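PDB 3E2V: 3'-5'-exonuclease from Saccharomyces cerevisiae, which probably acts as a magnesium-dependent nuclease of the TatD family that nicks double-stranded DNA and degrades it from the 3' to the 5' end. Local coordinates for residues K82-P91 with S155-D165; Y15-F26 with L299-C307. All coordinates share one frame; numbering follows the deposited sequence. Where two conformers were deposited one is given.

Interaction 1 (K82-P91 with S155-D165); sequences KLYHTIGVHP and SFRSIGEIGLD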
loop_
_atom_site.group_PDB
_atom_site.type_symbol
_atom_site.label_atom_id
_atom_site.label_comp_id
_atom_site.label_asym_id
_atom_site.label_seq_id
_atom_site.Cartn_x
_atom_site.Cartn_y
_atom_site.Cartn_z
ATOM N N LYS A 82 10.923 -10.567 -6.435
ATOM C CA LYS A 82 11.422 -10.300 -5.102
ATOM C C LYS A 82 10.294 -9.615 -4.333
ATOM O O LYS A 82 9.817 -8.545 -4.736
ATOM C CB LYS A 82 12.678 -9.429 -5.132
ATOM C CG LYS A 82 13.259 -9.135 -3.761
ATOM C CD LYS A 82 13.757 -10.395 -3.048
ATOM C CE LYS A 82 14.170 -10.102 -1.617
ATOM N NZ LYS A 82 14.088 -11.323 -0.757
ATOM N N LEU A 83 9.859 -10.251 -3.247
ATOM C CA LEU A 83 8.767 -9.723 -2.446
ATOM C C LEU A 83 9.258 -9.127 -1.150
ATOM O O LEU A 83 10.038 -9.737 -0.404
ATOM C CB LEU A 83 7.756 -10.814 -2.143
ATOM C CG LEU A 83 7.070 -11.449 -3.355
ATOM C CD1 LEU A 83 6.171 -12.586 -2.916
ATOM C CD2 LEU A 83 6.267 -10.434 -4.134
ATOM N N TYR A 84 8.779 -7.911 -0.905
ATOM C CA TYR A 84 8.933 -7.241 0.374
ATOM C C TYR A 84 7.564 -7.056 1.000
ATOM O O TYR A 84 6.561 -7.323 0.362
ATOM C CB TYR A 84 9.664 -5.907 0.193
ATOM C CG TYR A 84 11.009 -6.089 -0.471
ATOM C CD1 TYR A 84 12.029 -6.770 0.181
ATOM C CD2 TYR A 84 11.243 -5.608 -1.746
ATOM C CE1 TYR A 84 13.268 -6.958 -0.421
ATOM C CE2 TYR A 84 12.480 -5.796 -2.367
ATOM C CZ TYR A 84 13.483 -6.468 -1.702
ATOM O OH TYR A 84 14.704 -6.644 -2.327
ATOM N N HIS A 85 7.508 -6.643 2.265
ATOM C CA HIS A 85 6.203 -6.384 2.871
ATOM C C HIS A 85 6.235 -5.253 3.884
ATOM O O HIS A 85 7.311 -4.791 4.323
ATOM C CB HIS A 85 5.666 -7.649 3.537
ATOM C CG HIS A 85 6.442 -8.024 4.757
ATOM N ND1 HIS A 85 6.140 -7.518 6.001
ATOM C CD2 HIS A 85 7.561 -8.772 4.910
ATOM C CE1 HIS A 85 7.002 -7.991 6.886
ATOM N NE2 HIS A 85 7.869 -8.760 6.249
ATOM N N THR A 86 5.036 -4.827 4.268
ATOM C CA THR A 86 4.899 -3.811 5.301
ATOM C C THR A 86 4.462 -4.468 6.607
ATOM O O THR A 86 4.094 -5.660 6.640
ATOM C CB THR A 86 3.833 -2.735 4.893
ATOM O OG1 THR A 86 2.513 -3.283 5.047
ATOM C CG2 THR A 86 4.009 -2.300 3.442
ATOM N N ILE A 87 4.524 -3.678 7.687
ATOM C CA ILE A 87 3.928 -3.998 8.995
ATOM C C ILE A 87 3.268 -2.744 9.535
ATOM O O ILE A 87 3.887 -1.685 9.596
ATOM C CB ILE A 87 4.979 -4.462 10.014
ATOM C CG1 ILE A 87 5.694 -5.728 9.519
ATOM C CG2 ILE A 87 4.317 -4.681 11.397
ATOM C CD1 ILE A 87 6.851 -6.175 10.426
ATOM N N GLY A 88 2.014 -2.875 9.929
ATOM C CA GLY A 88 1.260 -1.726 10.441
ATOM C C GLY A 88 -0.202 -2.050 10.600
ATOM O O GLY A 88 -0.647 -3.115 10.195
ATOM N N VAL A 89 -0.941 -1.129 11.216
ATOM C CA VAL A 89 -2.392 -1.299 11.403
ATOM C C VAL A 89 -3.144 -0.164 10.721
ATOM O O VAL A 89 -2.950 1.002 11.051
ATOM C CB VAL A 89 -2.791 -1.380 12.897
ATOM C CG1 VAL A 89 -4.274 -1.677 13.054
ATOM C CG2 VAL A 89 -1.979 -2.458 13.585
ATOM N N HIS A 90 -3.968 -0.534 9.750
ATOM C CA HIS A 90 -4.717 0.367 8.874
ATOM C C HIS A 90 -5.890 0.944 9.665
ATOM O O HIS A 90 -6.349 0.328 10.624
ATOM C CB HIS A 90 -5.177 -0.544 7.726
ATOM C CG HIS A 90 -5.980 0.087 6.641
ATOM N ND1 HIS A 90 -7.274 0.523 6.814
ATOM C CD2 HIS A 90 -5.722 0.203 5.318
ATOM C CE1 HIS A 90 -7.758 0.942 5.657
ATOM N NE2 HIS A 90 -6.842 0.740 4.730
ATOM N N PRO A 91 -6.367 2.139 9.282
ATOM C CA PRO A 91 -7.529 2.701 9.971
ATOM C C PRO A 91 -8.747 1.748 10.047
ATOM O O PRO A 91 -9.518 1.861 11.017
ATOM C CB PRO A 91 -7.829 3.986 9.172
ATOM C CG PRO A 91 -7.060 3.824 7.875
ATOM C CD PRO A 91 -5.838 3.059 8.257
ATOM N N SER A 155 12.890 -8.969 4.668
ATOM C CA SER A 155 11.862 -8.632 3.675
ATOM C C SER A 155 10.938 -7.527 4.160
ATOM O O SER A 155 10.162 -6.992 3.359
ATOM C CB SER A 155 10.997 -9.847 3.330
ATOM O OG SER A 155 11.783 -10.961 2.937
ATOM N N PHE A 156 11.006 -7.198 5.454
ATOM C CA PHE A 156 10.224 -6.084 6.031
ATOM C C PHE A 156 10.857 -4.763 5.610
ATOM O O PHE A 156 11.966 -4.449 6.061
ATOM C CB PHE A 156 10.211 -6.228 7.565
ATOM C CG PHE A 156 9.714 -5.014 8.323
ATOM C CD1 PHE A 156 8.588 -4.292 7.908
ATOM C CD2 PHE A 156 10.353 -4.633 9.493
ATOM C CE1 PHE A 156 8.140 -3.186 8.649
ATOM C CE2 PHE A 156 9.914 -3.552 10.233
ATOM C CZ PHE A 156 8.807 -2.807 9.808
ATOM N N ARG A 157 10.178 -3.993 4.753
ATOM C CA ARG A 157 10.809 -2.792 4.160
ATOM C C ARG A 157 10.059 -1.479 4.369
ATOM O O ARG A 157 10.582 -0.438 4.015
ATOM C CB ARG A 157 11.048 -2.965 2.646
ATOM C CG ARG A 157 12.061 -4.049 2.242
ATOM C CD ARG A 157 13.469 -3.757 2.739
ATOM N NE ARG A 157 14.404 -4.830 2.381
ATOM C CZ ARG A 157 15.126 -4.873 1.261
ATOM N NH1 ARG A 157 15.035 -3.908 0.353
ATOM N NH2 ARG A 157 15.942 -5.900 1.038
ATOM N N SER A 158 8.860 -1.511 4.947
ATOM C CA SER A 158 8.099 -0.269 5.101
ATOM C C SER A 158 7.097 -0.409 6.237
ATOM O O SER A 158 6.521 -1.481 6.437
ATOM C CB SER A 158 7.351 0.046 3.793
ATOM O OG SER A 158 6.647 1.295 3.871
ATOM N N ILE A 159 6.899 0.675 6.987
ATOM C CA ILE A 159 5.912 0.716 8.066
ATOM C C ILE A 159 4.602 1.239 7.493
ATOM O O ILE A 159 4.566 2.342 6.938
ATOM C CB ILE A 159 6.436 1.576 9.243
ATOM C CG1 ILE A 159 7.594 0.826 9.934
ATOM C CG2 ILE A 159 5.317 1.910 10.225
ATOM C CD1 ILE A 159 8.473 1.719 10.833
ATOM N N GLY A 160 3.548 0.443 7.624
ATOM C CA GLY A 160 2.238 0.771 7.061
ATOM C C GLY A 160 1.489 -0.527 6.835
ATOM O O GLY A 160 2.023 -1.575 7.179
ATOM N N GLU A 161 0.265 -0.514 6.294
ATOM C CA GLU A 161 -0.493 0.679 5.914
ATOM C C GLU A 161 -1.034 1.387 7.144
ATOM O O GLU A 161 -1.780 0.765 7.894
ATOM C CB GLU A 161 -1.697 0.251 5.079
ATOM C CG GLU A 161 -1.363 -0.162 3.681
ATOM C CD GLU A 161 -2.589 -0.309 2.802
ATOM O OE1 GLU A 161 -3.412 0.633 2.739
ATOM O OE2 GLU A 161 -2.720 -1.375 2.173
ATOM N N ILE A 162 -0.689 2.662 7.337
ATOM C CA ILE A 162 -1.260 3.452 8.432
ATOM C C ILE A 162 -1.804 4.768 7.891
ATOM O O ILE A 162 -1.322 5.274 6.874
ATOM C CB ILE A 162 -0.233 3.704 9.565
ATOM C CG1 ILE A 162 0.994 4.471 9.058
ATOM C CG2 ILE A 162 0.206 2.366 10.195
ATOM C CD1 ILE A 162 1.980 4.875 10.168
ATOM N N GLY A 163 -2.819 5.310 8.547
ATOM C CA GLY A 163 -3.351 6.589 8.114
ATOM C C GLY A 163 -4.778 6.785 8.535
ATOM O O GLY A 163 -5.179 6.369 9.627
ATOM N N LEU A 164 -5.548 7.412 7.650
ATOM C CA LEU A 164 -6.926 7.796 7.954
ATOM C C LEU A 164 -7.838 7.418 6.800
ATOM O O LEU A 164 -7.449 7.566 5.633
ATOM C CB LEU A 164 -7.009 9.306 8.208
ATOM C CG LEU A 164 -6.163 9.894 9.335
ATOM C CD1 LEU A 164 -6.351 11.409 9.428
ATOM C CD2 LEU A 164 -6.552 9.270 10.663
ATOM N N ASP A 165 -9.046 6.949 7.113
ATOM C CA ASP A 165 -10.021 6.604 6.079
ATOM C C ASP A 165 -11.404 6.998 6.537
ATOM O O ASP A 165 -12.059 6.267 7.263
ATOM C CB ASP A 165 -9.971 5.105 5.782
ATOM C CG ASP A 165 -10.773 4.723 4.536
ATOM O OD1 ASP A 165 -11.737 5.425 4.183
ATOM O OD2 ASP A 165 -10.418 3.712 3.893
HETATM O O HOH W 1 11.474 -11.813 0.107
HETATM O O HOH W 2 -3.426 3.765 11.041
#
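His85, Thr86 and Ile87 pair in parallel with Phe156, Ser158 and Ile159, joining two neighbouring strands of the TatD TIM barrel through a beta bulge between His85 and Thr86. The backbone ladder is well satisfied: His85 N gives to Ser155 O, Arg157 N to His85 O (3.0 Å, 171°), Ile87 N to Ser158 O, and Gly160 N to Ile87 O. Beside the ladder, OG1 of Thr86 donates to Gly160 O at 2.8 Å from above the carbonyl plane, and accepts a hydrogen bond from Gly59 N. His85 turns its ring so that ND1 donates to Thr86 O at 2.8 Å, almost straight and within the ring plane, while Phe156 CA rests over one ring face. The Phe156 ring in turn receives Ile87 CD1 over its centre, 3.6 Å from the centroid.

At the strand start, the guanidinium of Arg157 lies over one face of the Tyr84 ring, its plane turned 33° from it; NH1 bonds to Phe392 O and NE to Thr154 O. A serine in place of Tyr84 would probably open a gap beside that guanidinium, its stacked face lost. Nearby, one water bridges Lys82 NZ, Leu83 O and Ser155 OG. At the far end, a second water accepts from Gly163 N at 3.0 Å and lies 2.8 Å from Val89 O, to which it can donate.

Interaction 2 (Y15-F26 with L299-C307); sequences YDIGLNLTDPMF and LLETDAPWC. With MG (magnesium ion), chain E.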
loop_
_atom_site.group_PDB
_atom_site.type_symbol
_atom_site.label_atom_id
_atom_site.label_comp_id
_atom_site.label_asym_id
_atom_site.label_seq_id
_atom_site.Cartn_x
_atom_site.Cartn_y
_atom_site.Cartn_z
ATOM N N TYR A 15 7.778 -2.259 -10.394
ATOM C CA TYR A 15 7.865 -2.502 -8.968
ATOM C C TYR A 15 6.502 -2.130 -8.405
ATOM O O TYR A 15 6.186 -0.937 -8.238
ATOM C CB TYR A 15 8.957 -1.614 -8.380
ATOM C CG TYR A 15 9.492 -1.967 -7.019
ATOM C CD1 TYR A 15 10.854 -1.819 -6.779
ATOM C CD2 TYR A 15 8.667 -2.370 -5.957
ATOM C CE1 TYR A 15 11.396 -2.086 -5.551
ATOM C CE2 TYR A 15 9.223 -2.671 -4.688
ATOM C CZ TYR A 15 10.603 -2.501 -4.520
ATOM O OH TYR A 15 11.237 -2.762 -3.327
ATOM N N ASP A 16 5.675 -3.151 -8.147
ATOM C CA ASP A 16 4.302 -2.906 -7.688
ATOM C C ASP A 16 4.332 -2.608 -6.201
ATOM O O ASP A 16 4.616 -3.502 -5.403
ATOM C CB ASP A 16 3.436 -4.139 -7.978
ATOM C CG ASP A 16 1.948 -3.918 -7.718
ATOM O OD1 ASP A 16 1.551 -2.912 -7.071
ATOM O OD2 ASP A 16 1.162 -4.788 -8.176
ATOM N N ILE A 17 4.064 -1.360 -5.818
ATOM C CA ILE A 17 4.136 -0.993 -4.385
ATOM C C ILE A 17 2.869 -1.334 -3.622
ATOM O O ILE A 17 2.816 -1.111 -2.415
ATOM C CB ILE A 17 4.508 0.503 -4.156
ATOM C CG1 ILE A 17 3.368 1.441 -4.559
ATOM C CG2 ILE A 17 5.787 0.827 -4.922
ATOM C CD1 ILE A 17 3.450 2.839 -3.924
ATOM N N GLY A 18 1.887 -1.923 -4.314
ATOM C CA GLY A 18 0.586 -2.186 -3.708
ATOM C C GLY A 18 0.015 -3.532 -4.076
ATOM O O GLY A 18 -1.004 -3.619 -4.771
ATOM N N LEU A 19 0.651 -4.593 -3.605
ATOM C CA LEU A 19 0.162 -5.915 -3.890
ATOM C C LEU A 19 -0.491 -6.526 -2.639
ATOM O O LEU A 19 0.185 -6.805 -1.644
ATOM C CB LEU A 19 1.314 -6.785 -4.405
ATOM C CG LEU A 19 1.003 -8.266 -4.677
ATOM C CD1 LEU A 19 -0.203 -8.420 -5.593
ATOM C CD2 LEU A 19 2.192 -8.943 -5.310
ATOM N N ASN A 20 -1.808 -6.726 -2.677
ATOM C CA ASN A 20 -2.487 -7.285 -1.498
ATOM C C ASN A 20 -2.497 -8.800 -1.575
ATOM O O ASN A 20 -3.549 -9.427 -1.744
ATOM C CB ASN A 20 -3.911 -6.748 -1.428
ATOM C CG ASN A 20 -3.952 -5.250 -1.342
ATOM O OD1 ASN A 20 -3.693 -4.670 -0.287
ATOM N ND2 ASN A 20 -4.297 -4.601 -2.472
ATOM N N LEU A 21 -1.308 -9.389 -1.495
ATOM C CA LEU A 21 -1.147 -10.813 -1.776
ATOM C C LEU A 21 -1.831 -11.734 -0.779
ATOM O O LEU A 21 -2.151 -12.879 -1.119
ATOM C CB LEU A 21 0.338 -11.138 -1.891
ATOM C CG LEU A 21 0.618 -12.462 -2.608
ATOM C CD1 LEU A 21 0.189 -12.428 -4.081
ATOM C CD2 LEU A 21 2.095 -12.814 -2.487
ATOM N N THR A 22 -2.085 -11.249 0.431
ATOM C CA THR A 22 -2.849 -12.047 1.391
ATOM C C THR A 22 -4.355 -12.069 1.126
ATOM O O THR A 22 -5.085 -12.759 1.851
ATOM C CB THR A 22 -2.656 -11.550 2.825
ATOM O OG1 THR A 22 -3.218 -10.229 2.958
ATOM C CG2 THR A 22 -1.188 -11.533 3.198
ATOM N N ASP A 23 -4.843 -11.313 0.135
ATOM C CA ASP A 23 -6.276 -11.251 -0.077
ATOM C C ASP A 23 -6.855 -12.633 -0.373
ATOM O O ASP A 23 -6.246 -13.399 -1.113
ATOM C CB ASP A 23 -6.628 -10.302 -1.206
ATOM C CG ASP A 23 -8.107 -10.042 -1.246
ATOM O OD1 ASP A 23 -8.563 -9.129 -0.540
ATOM O OD2 ASP A 23 -8.813 -10.806 -1.920
ATOM N N PRO A 24 -8.012 -12.972 0.232
ATOM C CA PRO A 24 -8.584 -14.292 -0.044
ATOM C C PRO A 24 -8.780 -14.676 -1.510
ATOM O O PRO A 24 -8.701 -15.863 -1.827
ATOM C CB PRO A 24 -9.910 -14.258 0.719
ATOM C CG PRO A 24 -9.592 -13.365 1.889
ATOM C CD PRO A 24 -8.804 -12.251 1.244
ATOM N N MET A 25 -8.977 -13.708 -2.402
ATOM C CA MET A 25 -9.165 -14.043 -3.828
ATOM C C MET A 25 -7.922 -14.743 -4.412
ATOM O O MET A 25 -8.030 -15.628 -5.264
ATOM C CB MET A 25 -9.502 -12.796 -4.663
ATOM C CG MET A 25 -10.914 -12.271 -4.469
ATOM S SD MET A 25 -11.381 -10.986 -5.729
ATOM C CE MET A 25 -11.390 -9.573 -4.672
ATOM N N PHE A 26 -6.741 -14.352 -3.927
ATOM C CA PHE A 26 -5.497 -14.973 -4.379
ATOM C C PHE A 26 -5.301 -16.380 -3.814
ATOM O O PHE A 26 -4.419 -17.137 -4.247
ATOM C CB PHE A 26 -4.293 -14.079 -4.068
ATOM C CG PHE A 26 -4.300 -12.786 -4.834
ATOM C CD1 PHE A 26 -4.641 -12.769 -6.183
ATOM C CD2 PHE A 26 -3.958 -11.578 -4.208
ATOM C CE1 PHE A 26 -4.649 -11.563 -6.902
ATOM C CE2 PHE A 26 -3.941 -10.378 -4.911
ATOM C CZ PHE A 26 -4.291 -10.369 -6.264
ATOM N N LEU A 299 4.659 6.972 -7.990
ATOM C CA LEU A 299 4.967 5.542 -7.915
ATOM C C LEU A 299 3.802 4.744 -8.458
ATOM O O LEU A 299 2.656 5.171 -8.352
ATOM C CB LEU A 299 5.247 5.120 -6.469
ATOM C CG LEU A 299 6.304 5.971 -5.759
ATOM C CD1 LEU A 299 6.442 5.485 -4.332
ATOM C CD2 LEU A 299 7.666 5.943 -6.481
ATOM N N LEU A 300 4.098 3.599 -9.074
ATOM C CA LEU A 300 3.056 2.790 -9.710
ATOM C C LEU A 300 2.695 1.597 -8.837
ATOM O O LEU A 300 3.547 1.024 -8.140
ATOM C CB LEU A 300 3.558 2.282 -11.067
ATOM C CG LEU A 300 3.896 3.344 -12.108
ATOM C CD1 LEU A 300 4.563 2.706 -13.338
ATOM C CD2 LEU A 300 2.605 4.029 -12.498
ATOM N N GLU A 301 1.426 1.199 -8.911
ATOM C CA GLU A 301 0.908 0.079 -8.128
ATOM C C GLU A 301 -0.338 -0.425 -8.793
ATOM O O GLU A 301 -0.965 0.298 -9.586
ATOM C CB GLU A 301 0.570 0.485 -6.685
ATOM C CG GLU A 301 0.157 1.942 -6.536
ATOM C CD GLU A 301 -0.650 2.198 -5.267
ATOM O OE1 GLU A 301 -1.665 1.506 -5.059
ATOM O OE2 GLU A 301 -0.275 3.101 -4.503
ATOM N N THR A 302 -0.695 -1.673 -8.488
ATOM C CA THR A 302 -1.960 -2.220 -8.995
ATOM C C THR A 302 -3.081 -2.200 -7.962
ATOM O O THR A 302 -4.265 -2.094 -8.315
ATOM C CB THR A 302 -1.847 -3.686 -9.498
ATOM O OG1 THR A 302 -1.404 -4.546 -8.430
ATOM C CG2 THR A 302 -0.948 -3.797 -10.724
ATOM N N ASP A 303 -2.733 -2.310 -6.676
ATOM C CA ASP A 303 -3.729 -2.579 -5.613
ATOM C C ASP A 303 -4.437 -3.913 -5.836
ATOM O O ASP A 303 -5.520 -4.144 -5.272
ATOM C CB ASP A 303 -4.737 -1.423 -5.447
ATOM C CG ASP A 303 -5.282 -1.340 -4.041
ATOM O OD1 ASP A 303 -4.500 -1.569 -3.083
ATOM O OD2 ASP A 303 -6.490 -1.038 -3.887
ATOM N N ALA A 304 -3.810 -4.798 -6.618
ATOM C CA ALA A 304 -4.434 -6.108 -6.896
ATOM C C ALA A 304 -4.833 -6.781 -5.563
ATOM O O ALA A 304 -4.078 -6.734 -4.581
ATOM C CB ALA A 304 -3.497 -6.962 -7.668
ATOM N N PRO A 305 -6.013 -7.406 -5.498
ATOM C CA PRO A 305 -6.926 -7.736 -6.593
ATOM C C PRO A 305 -7.912 -6.642 -6.992
ATOM O O PRO A 305 -8.786 -6.898 -7.828
ATOM C CB PRO A 305 -7.704 -8.918 -6.021
ATOM C CG PRO A 305 -7.876 -8.530 -4.575
ATOM C CD PRO A 305 -6.525 -7.892 -4.192
ATOM N N TRP A 306 -7.800 -5.467 -6.380
ATOM C CA TRP A 306 -8.683 -4.330 -6.643
ATOM C C TRP A 306 -8.169 -3.483 -7.797
ATOM O O TRP A 306 -7.084 -3.732 -8.338
ATOM C CB TRP A 306 -8.760 -3.458 -5.382
ATOM C CG TRP A 306 -8.927 -4.287 -4.140
ATOM C CD1 TRP A 306 -8.026 -4.437 -3.113
ATOM C CD2 TRP A 306 -10.052 -5.099 -3.808
ATOM N NE1 TRP A 306 -8.533 -5.287 -2.163
ATOM C CE2 TRP A 306 -9.773 -5.711 -2.561
ATOM C CE3 TRP A 306 -11.278 -5.365 -4.439
ATOM C CZ2 TRP A 306 -10.677 -6.583 -1.934
ATOM C CZ3 TRP A 306 -12.180 -6.231 -3.812
ATOM C CH2 TRP A 306 -11.870 -6.826 -2.571
ATOM N N CYS A 307 -8.984 -2.506 -8.197
ATOM C CA CYS A 307 -8.556 -1.442 -9.111
ATOM C C CYS A 307 -8.249 -1.881 -10.539
ATOM O O CYS A 307 -7.394 -1.292 -11.218
ATOM C CB CYS A 307 -7.398 -0.645 -8.505
ATOM S SG CYS A 307 -7.831 0.161 -6.926
HETATM MG MG MG E . -4.836 -0.577 -1.093
HETATM O O HOH W 3 6.437 1.925 -8.932
HETATM O O HOH W 4 -3.601 -1.930 -0.154
HETATM O O HOH W 5 -7.234 -6.821 -0.088
HETATM O O HOH W 6 -6.332 -1.961 -0.783
HETATM O O HOH W 7 -6.268 0.695 -1.703
HETATM O O HOH W 8 -5.464 0.596 1.114
#
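Asp16 sets its CG opposite the backbone N (chi1 -172°) and Thr302 tucks OG1 between its own N and carbonyl carbon (chi1 59°), which brings carboxylate and hydroxyl together where the first and last strands of the TIM barrel meet. OG1 of Thr302 donates to the syn lone pair of Asp16 OD2 at 2.6 Å and also accepts from Ala304 N in an ST turn. The other oxygen, OD1, is gripped from opposite faces of the carboxylate plane: Gly18 N closes an Asx turn on one, and Thr302 N arrives on the other at 2.9 Å. Ile17 lays CG1 against Glu301 CB and CD1 against Leu299 CB.

Beyond this closure both segments line one side of the magnesium site. Asn20 ties segment 15-26 to the metal ligand: its N and ND2 both donate to Ala304 O, and ND2 also reaches Asp303 OD1 at 3.1 Å, approaching from above the carboxylate plane while that oxygen stays within the amide plane. On its other side, OD1 of Asn20 holds a metal-bound water and pairs with Thr58. Second-shell Glu301 accepts from Asn277 ND2 through OE1 and bonds through OE2 to ND1 of His253, the other protein ligand of the ion.

Farther out, Phe26 brings CE2 to within 3.7 Å of Pro305 CD, and Met25 CE meets Trp306 CH2 at 3.5 Å. A water links Asp23 OD1 to Trp306 NE1. Asp303 OD1 itself binds the magnesium ion at 2.2 Å.

In the fold
The centres of the two contacts lie about 13 Å apart in the same eight-stranded parallel sheet. Interaction 2 joins strands 14-16 and 298-300, the first and the last, and so closes the barrel; interaction 1 pairs the third and fourth, 82-87 and 156-165, and is nested along the chain within the loop that interaction 2 closes. Strand 52-57 lies between them, bonded to both 14-16 and 82-87. The two contacts touch where Tyr84 CD2 packs 3.3 Å from Tyr15 OH. The carboxyl ends of the strands converge on the metal: interaction 2 supplies Asp303, while interaction 1 carries Glu161, a known magnesium-binding residue of this protein that does not ligate the ion here.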